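Local coordinates for Tb427.07.360- putative uncharacterized metacyclic invariant surface protein from Trypanosoma brucei (Trypanosoma brucei, PDB 5VTL) that is of unknown function but is probably displayed on the surface of the metacyclic parasite, as an extended, largely helical invariant surface protein, at residues R51-F56 with E64-A69. Residues are numbered along the deposited sequence; the frame is centred on the assembly and turned at random.
Sequences RAEDAF and EAVGRA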
ATOM      1  N   ARG A  51      11.279 -26.127 -21.284  1.00  8.75           N
ATOM      2  CA  ARG A  51      10.425 -26.738 -22.290  1.00 11.53           C
ATOM      3  C   ARG A  51      10.858 -26.402 -23.710  1.00 12.80           C
ATOM      4  O   ARG A  51      10.919 -27.271 -24.581  1.00  8.10           O
ATOM      5  CB  ARG A  51       8.988 -26.305 -22.057  1.00 11.00           C
ATOM      6  CG  ARG A  51       8.363 -26.919 -20.810  1.00 10.81           C
ATOM      7  CD  ARG A  51       7.031 -26.287 -20.534  1.00 11.87           C
ATOM      8  NE  ARG A  51       6.094 -26.457 -21.645  1.00 13.30           N
ATOM      9  CZ  ARG A  51       4.914 -25.842 -21.731  1.00 15.30           C
ATOM     10  NH1 ARG A  51       4.107 -26.070 -22.760  1.00 18.46           N
ATOM     11  NH2 ARG A  51       4.537 -24.989 -20.786  1.00 17.10           N
ATOM     12  N   ALA A  52      11.161 -25.134 -23.940  1.00  9.05           N
ATOM     13  CA  ALA A  52      11.580 -24.678 -25.258  1.00 10.13           C
ATOM     14  C   ALA A  52      12.911 -25.294 -25.649  1.00  9.34           C
ATOM     15  O   ALA A  52      13.101 -25.706 -26.793  1.00  8.59           O
ATOM     16  CB  ALA A  52      11.657 -23.158 -25.272  1.00 12.64           C
ATOM     17  N   GLU A  53      13.847 -25.358 -24.707  1.00 10.52           N
ATOM     18  CA  GLU A  53      15.144 -25.975 -24.967  1.00 15.86           C
ATOM     19  C   GLU A  53      14.981 -27.431 -25.418  1.00 18.68           C
ATOM     20  O   GLU A  53      15.663 -27.891 -26.338  1.00 17.57           O
ATOM     21  CB  GLU A  53      16.026 -25.933 -23.717  1.00  9.40           C
ATOM     22  CG  GLU A  53      16.540 -24.554 -23.363  1.00 14.54           C
ATOM     23  CD  GLU A  53      17.309 -24.516 -22.056  1.00 15.67           C
ATOM     24  OE1 GLU A  53      18.085 -23.553 -21.872  1.00 15.80           O
ATOM     25  OE2 GLU A  53      17.157 -25.448 -21.234  1.00 15.91           O
ATOM     26  N   ASP A  54      14.073 -28.147 -24.768  1.00 10.93           N
ATOM     27  CA  ASP A  54      13.864 -29.556 -25.073  1.00 13.38           C
ATOM     28  C   ASP A  54      13.256 -29.742 -26.451  1.00 17.67           C
ATOM     29  O   ASP A  54      13.649 -30.648 -27.186  1.00 18.05           O
ATOM     30  CB  ASP A  54      12.989 -30.201 -24.012  1.00 13.20           C
ATOM     31  CG  ASP A  54      13.713 -30.361 -22.680  1.00 16.33           C
ATOM     32  OD1 ASP A  54      14.916 -30.034 -22.606  1.00 17.43           O
ATOM     33  OD2 ASP A  54      13.088 -30.838 -21.712  1.00 19.55           O
ATOM     34  N   ALA A  55      12.305 -28.883 -26.812  1.00 13.32           N
ATOM     35  CA  ALA A  55      11.757 -28.903 -28.157  1.00 13.34           C
ATOM     36  C   ALA A  55      12.862 -28.596 -29.169  1.00 16.93           C
ATOM     37  O   ALA A  55      12.979 -29.262 -30.201  1.00 15.13           O
ATOM     38  CB  ALA A  55      10.598 -27.927 -28.279  1.00 11.29           C
ATOM     39  N   PHE A  56      13.691 -27.606 -28.860  1.00 13.73           N
ATOM     40  CA  PHE A  56      14.804 -27.223 -29.737  1.00 13.84           C
ATOM     41  C   PHE A  56      15.745 -28.401 -29.998  1.00 23.02           C
ATOM     42  O   PHE A  56      16.300 -28.529 -31.097  1.00 23.39           O
ATOM     43  CB  PHE A  56      15.538 -26.021 -29.116  1.00 17.44           C
ATOM     44  CG  PHE A  56      16.605 -25.397 -29.998  1.00 17.75           C
ATOM     45  CD1 PHE A  56      16.353 -25.076 -31.313  1.00 18.21           C
ATOM     46  CD2 PHE A  56      17.843 -25.079 -29.467  1.00 24.72           C
ATOM     47  CE1 PHE A  56      17.326 -24.498 -32.103  1.00 22.95           C
ATOM     48  CE2 PHE A  56      18.812 -24.498 -30.245  1.00 27.03           C
ATOM     49  CZ  PHE A  56      18.553 -24.200 -31.564  1.00 19.86           C
ATOM     50  N   GLU A  64      14.067 -19.616 -32.470  1.00 10.38           N
ATOM     51  CA  GLU A  64      13.623 -18.280 -32.043  1.00  8.95           C
ATOM     52  C   GLU A  64      12.783 -18.351 -30.768  1.00  8.22           C
ATOM     53  O   GLU A  64      12.790 -17.411 -29.946  1.00  8.75           O
ATOM     54  CB  GLU A  64      12.793 -17.527 -33.094  1.00 12.80           C
ATOM     55  CG  GLU A  64      13.249 -17.670 -34.501  1.00 22.62           C
ATOM     56  CD  GLU A  64      12.576 -18.835 -35.182  1.00 21.83           C
ATOM     57  OE1 GLU A  64      13.147 -19.942 -35.128  1.00 18.10           O
ATOM     58  OE2 GLU A  64      11.468 -18.644 -35.741  1.00 31.43           O
ATOM     59  N   ALA A  65      12.040 -19.441 -30.621  1.00 10.40           N
ATOM     60  CA  ALA A  65      11.163 -19.608 -29.461  1.00  8.79           C
ATOM     61  C   ALA A  65      11.944 -19.732 -28.172  1.00  8.06           C
ATOM     62  O   ALA A  65      11.523 -19.201 -27.124  1.00  7.45           O
ATOM     63  CB  ALA A  65      10.277 -20.825 -29.649  1.00 14.79           C
ATOM     64  N   VAL A  66      13.076 -20.428 -28.234  1.00  6.77           N
ATOM     65  CA  VAL A  66      13.991 -20.493 -27.107  1.00  6.60           C
ATOM     66  C   VAL A  66      14.447 -19.071 -26.761  1.00 10.75           C
ATOM     67  O   VAL A  66      14.498 -18.681 -25.601  1.00  7.78           O
ATOM     68  CB  VAL A  66      15.242 -21.356 -27.401  1.00 10.02           C
ATOM     69  CG1 VAL A  66      16.240 -21.244 -26.277  1.00 13.28           C
ATOM     70  CG2 VAL A  66      14.871 -22.805 -27.640  1.00 13.96           C
ATOM     71  N   GLY A  67      14.785 -18.294 -27.773  1.00  6.67           N
ATOM     72  CA  GLY A  67      15.202 -16.916 -27.550  1.00  7.66           C
ATOM     73  C   GLY A  67      14.144 -16.052 -26.878  1.00  9.99           C
ATOM     74  O   GLY A  67      14.435 -15.279 -25.964  1.00  9.24           O
ATOM     75  N   ARG A  68      12.910 -16.165 -27.335  1.00  5.95           N
ATOM     76  CA  ARG A  68      11.811 -15.415 -26.753  1.00  6.36           C
ATOM     77  C   ARG A  68      11.594 -15.826 -25.285  1.00  4.91           C
ATOM     78  O   ARG A  68      11.332 -14.978 -24.419  1.00  3.82           O
ATOM     79  CB  ARG A  68      10.543 -15.665 -27.571  1.00 10.54           C
ATOM     80  CG  ARG A  68       9.331 -14.909 -27.062  1.00 11.66           C
ATOM     81  CD  ARG A  68       8.107 -15.125 -27.944  1.00 10.14           C
ATOM     82  NE  ARG A  68       6.942 -14.396 -27.439  1.00 10.36           N
ATOM     83  CZ  ARG A  68       5.677 -14.660 -27.753  1.00 13.09           C
ATOM     84  NH1 ARG A  68       5.363 -15.680 -28.548  1.00 12.98           N
ATOM     85  NH2 ARG A  68       4.705 -13.921 -27.234  1.00 14.01           N
ATOM     86  N   ALA A  69      11.683 -17.131 -25.020  1.00  7.43           N
ATOM     87  CA  ALA A  69      11.558 -17.641 -23.652  1.00  4.70           C
ATOM     88  C   ALA A  69      12.662 -17.075 -22.731  1.00  6.45           C
ATOM     89  O   ALA A  69      12.403 -16.666 -21.593  1.00  6.05           O
ATOM     90  CB  ALA A  69      11.619 -19.148 -23.650  1.00  5.28           C
TER
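The Phe56 ring meets Val66 at the root of the ring: CG2 of Val66 comes in obliquely, 3.6 Å from Phe56 CB and 3.9 Å from Phe56 CG. This is a contact of an antiparallel helical hairpin, helix 4-58 against helix 63-102, near one end of the elongated bundle. The short axes come within 8.7 Å of each other at 166°, a spacing consistent with the small Ala52 and Ala69 at the interface. The Phe56 and Val66 side chains cross at about a right angle. Val66 has CG1 anti to its own N (chi1 172°), while CG2, anti to the carbonyl carbon, is the branch that makes the close contacts with segment 51-56. Beyond Val66, the CB atoms of Ala52 and Ala69 face each other at 4.3 Å. Helix 157-209 adds a third wall, touching Ala55 through Ala209 and Ala65 through Ala205. At the border, the carboxylate of Glu53 forms a salt bridge with Arg70, one residue past segment 64-69. The shortest approach between the two segments is Val66 CG2 to Ala52 O, 3.5 Å, a carbonyl oxygen that accepts the backbone N-H of Phe56 within its own helix.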